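Local coordinates for exodeoxyribonuclease III (Archaeoglobus fulgidus, PDB 2VOA), which probably acts as a metal-dependent AP endonuclease of the ExoIII family that cuts DNA at abasic sites during repair, at residues 183-192 with 222-233. The protein carries 1 engineered substitution. Sequence-based numbering, arbitrary orientation.
Sequences GFVDVLRKIH and ATPPLAERCVDC
Where the two sheets of the DNase I-like sandwich meet at their edge strands, strand 185-186 pairs antiparallel with the end of strand 218-222, and the short helix 187-191 bridges to strand 230-233 of the other sheet. Val185 and Ala222 form a hydrogen-bonded pair, Val185 N to Ala222 O 2.8 Å and Ala222 N to Val185 O 3.0 Å. Val185 CB meets Ala227 CB at 3.5 Å. The helix crosses strand 230-233 almost perpendicularly (95°), with Val187 CB 3.8 Å from Cys230 SG and Leu188 CA 3.5 Å from Cys233 SG. Ile191 lies across the strand backbone, its CG1 3.8 Å from Cys233 N and its CD1 reaching Val231 C. Cut back to an alanine, Ile191 would probably bare the backbone from Val231 to Cys233 and lose CG1's contacts with Cys233 CB and Cys230 SG. Lys190, extended to CE and bent at its last torsion (chi4 -145°), reaches the type I beta turn Ala227-Cys230: NZ hydrogen-bonds Ala227 O (3.0 Å) and, on a lone pair, Cys230 O (2.8 Å), both in their carbonyl planes, and weakly Glu228 O. Water 1 links His192 NE2 to Asp232 OD1, while Glu195 holds His192 ND1. Three turn carbonyls thus gather round an ammonium they probably help keep charged, and Ala227 O also accepts Cys230 N.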
# COMPACT_ATOMS: atom_id res chain seq x y z
N GLY A 183 -13.89 17.87 36.38
CA GLY A 183 -15.01 16.96 36.61
C GLY A 183 -15.20 16.00 35.47
O GLY A 183 -16.34 15.58 35.17
N PHE A 184 -14.11 15.65 34.79
CA PHE A 184 -14.18 14.60 33.80
C PHE A 184 -13.85 13.27 34.43
O PHE A 184 -12.94 13.18 35.29
CB PHE A 184 -13.24 14.88 32.65
CG PHE A 184 -13.71 15.97 31.74
CD1 PHE A 184 -13.09 17.23 31.79
CD2 PHE A 184 -14.76 15.75 30.85
CE1 PHE A 184 -13.51 18.25 30.94
CE2 PHE A 184 -15.19 16.77 29.99
CZ PHE A 184 -14.56 18.01 30.03
N VAL A 185 -14.60 12.24 34.04
CA VAL A 185 -14.32 10.88 34.52
C VAL A 185 -13.68 10.04 33.39
O VAL A 185 -14.24 9.94 32.29
CB VAL A 185 -15.61 10.20 34.99
CG1 VAL A 185 -15.30 8.82 35.50
CG2 VAL A 185 -16.25 11.05 36.13
N ASP A 186 -12.54 9.43 33.67
CA ASP A 186 -11.82 8.60 32.68
C ASP A 186 -12.53 7.25 32.77
O ASP A 186 -12.22 6.43 33.64
CB ASP A 186 -10.36 8.45 33.13
CG ASP A 186 -9.44 7.81 32.10
OD1 ASP A 186 -9.86 7.22 31.08
OD2 ASP A 186 -8.21 7.89 32.32
N VAL A 187 -13.53 7.06 31.92
CA VAL A 187 -14.46 5.92 32.12
C VAL A 187 -13.78 4.55 31.97
O VAL A 187 -14.24 3.57 32.56
CB VAL A 187 -15.77 6.06 31.27
CG1 VAL A 187 -16.57 7.26 31.75
CG2 VAL A 187 -15.46 6.12 29.75
N LEU A 188 -12.71 4.49 31.18
CA LEU A 188 -11.92 3.23 31.09
C LEU A 188 -11.57 2.74 32.49
O LEU A 188 -11.65 1.54 32.77
CB LEU A 188 -10.64 3.43 30.26
CG LEU A 188 -9.79 2.15 30.15
CD1 LEU A 188 -10.58 1.00 29.51
CD2 LEU A 188 -8.51 2.49 29.36
N ARG A 189 -11.22 3.68 33.38
CA ARG A 189 -10.86 3.31 34.77
C ARG A 189 -12.03 3.18 35.75
O ARG A 189 -11.88 2.59 36.84
CB ARG A 189 -9.75 4.24 35.31
CG ARG A 189 -8.53 4.31 34.39
CD ARG A 189 -7.98 2.91 34.13
NE ARG A 189 -6.75 2.93 33.35
CZ ARG A 189 -6.17 1.85 32.87
NH1 ARG A 189 -6.71 0.65 33.11
NH2 ARG A 189 -5.04 1.97 32.18
N LYS A 190 -13.21 3.67 35.37
CA LYS A 190 -14.42 3.26 36.10
C LYS A 190 -14.68 1.76 35.96
O LYS A 190 -15.01 1.06 36.94
CB LYS A 190 -15.63 4.05 35.57
CG LYS A 190 -16.94 3.78 36.33
CD LYS A 190 -18.17 4.46 35.71
CE LYS A 190 -19.36 4.27 36.66
NZ LYS A 190 -20.62 4.10 35.91
N ILE A 191 -14.50 1.25 34.74
CA ILE A 191 -14.87 -0.12 34.40
C ILE A 191 -13.71 -1.09 34.64
O ILE A 191 -13.92 -2.24 35.06
CB ILE A 191 -15.36 -0.22 32.92
CG1 ILE A 191 -16.55 0.72 32.68
CG2 ILE A 191 -15.77 -1.66 32.56
CD1 ILE A 191 -17.77 0.51 33.64
N HIS A 192 -12.50 -0.62 34.31
CA HIS A 192 -11.28 -1.44 34.33
C HIS A 192 -10.16 -0.75 35.11
O HIS A 192 -9.11 -0.46 34.55
CB HIS A 192 -10.81 -1.73 32.91
CG HIS A 192 -11.71 -2.65 32.16
ND1 HIS A 192 -11.81 -4.00 32.42
CD2 HIS A 192 -12.59 -2.39 31.16
CE1 HIS A 192 -12.69 -4.54 31.60
NE2 HIS A 192 -13.17 -3.59 30.82
N ALA A 222 -15.94 11.57 30.48
CA ALA A 222 -17.36 11.94 30.51
C ALA A 222 -17.67 12.82 31.72
O ALA A 222 -17.06 12.67 32.80
CB ALA A 222 -18.22 10.66 30.54
N THR A 223 -18.62 13.74 31.56
CA THR A 223 -19.03 14.57 32.69
C THR A 223 -19.71 13.68 33.72
O THR A 223 -20.14 12.57 33.37
CB THR A 223 -20.04 15.65 32.24
OG1 THR A 223 -21.10 15.04 31.49
CG2 THR A 223 -19.32 16.73 31.43
N PRO A 224 -19.77 14.11 35.00
CA PRO A 224 -20.32 13.20 36.02
C PRO A 224 -21.68 12.51 35.74
O PRO A 224 -21.76 11.30 35.94
CB PRO A 224 -20.33 14.05 37.31
CG PRO A 224 -19.31 15.16 37.06
CD PRO A 224 -19.29 15.39 35.55
N PRO A 225 -22.71 13.25 35.25
CA PRO A 225 -24.02 12.60 35.06
C PRO A 225 -23.99 11.56 33.94
O PRO A 225 -24.74 10.58 34.01
CB PRO A 225 -24.96 13.76 34.68
CG PRO A 225 -24.15 14.96 34.57
CD PRO A 225 -22.72 14.66 34.82
N LEU A 226 -23.15 11.77 32.93
CA LEU A 226 -22.98 10.79 31.88
C LEU A 226 -22.11 9.61 32.34
O LEU A 226 -22.44 8.44 32.08
CB LEU A 226 -22.40 11.45 30.63
CG LEU A 226 -22.24 10.51 29.44
CD1 LEU A 226 -23.60 9.81 29.11
CD2 LEU A 226 -21.67 11.24 28.22
N ALA A 227 -21.03 9.91 33.05
CA ALA A 227 -20.16 8.87 33.62
C ALA A 227 -20.93 7.91 34.52
O ALA A 227 -20.67 6.70 34.51
CB ALA A 227 -19.00 9.51 34.36
N GLU A 228 -21.86 8.45 35.32
CA GLU A 228 -22.69 7.64 36.23
C GLU A 228 -23.42 6.51 35.50
O GLU A 228 -23.69 5.46 36.11
CB GLU A 228 -23.70 8.51 36.97
CG GLU A 228 -23.07 9.42 38.04
CD GLU A 228 -22.67 8.69 39.33
OE1 GLU A 228 -23.12 7.53 39.55
OE2 GLU A 228 -21.92 9.30 40.14
N ARG A 229 -23.73 6.75 34.22
CA ARG A 229 -24.46 5.82 33.34
C ARG A 229 -23.53 4.93 32.50
O ARG A 229 -24.00 4.10 31.72
CB ARG A 229 -25.42 6.62 32.44
CG ARG A 229 -26.62 7.18 33.22
CD ARG A 229 -27.52 8.02 32.33
NE ARG A 229 -28.63 8.59 33.09
CZ ARG A 229 -29.88 8.12 33.13
NH1 ARG A 229 -30.23 7.05 32.43
NH2 ARG A 229 -30.78 8.74 33.88
N CYS A 230 -22.21 5.04 32.70
CA CYS A 230 -21.27 4.22 31.92
C CYS A 230 -21.31 2.79 32.43
O CYS A 230 -21.03 2.57 33.62
CB CYS A 230 -19.83 4.75 31.97
SG CYS A 230 -18.75 3.77 30.91
N VAL A 231 -21.65 1.85 31.55
CA VAL A 231 -21.77 0.44 31.94
C VAL A 231 -20.67 -0.46 31.35
O VAL A 231 -20.49 -1.60 31.81
CB VAL A 231 -23.17 -0.13 31.61
CG1 VAL A 231 -24.24 0.51 32.50
CG2 VAL A 231 -23.47 0.03 30.12
N ASP A 232 -19.94 0.05 30.37
CA ASP A 232 -18.81 -0.70 29.79
C ASP A 232 -17.83 0.25 29.10
O ASP A 232 -18.20 1.35 28.70
CB ASP A 232 -19.32 -1.75 28.81
CG ASP A 232 -18.31 -2.90 28.61
OD1 ASP A 232 -17.27 -2.95 29.33
OD2 ASP A 232 -18.59 -3.76 27.76
N CYS A 233 -16.57 -0.18 29.01
CA CYS A 233 -15.55 0.55 28.29
C CYS A 233 -14.44 -0.45 28.05
O CYS A 233 -14.09 -1.23 28.95
CB CYS A 233 -15.05 1.74 29.10
SG CYS A 233 -13.84 2.78 28.22
O HOH W 1 -15.09 -4.56 29.24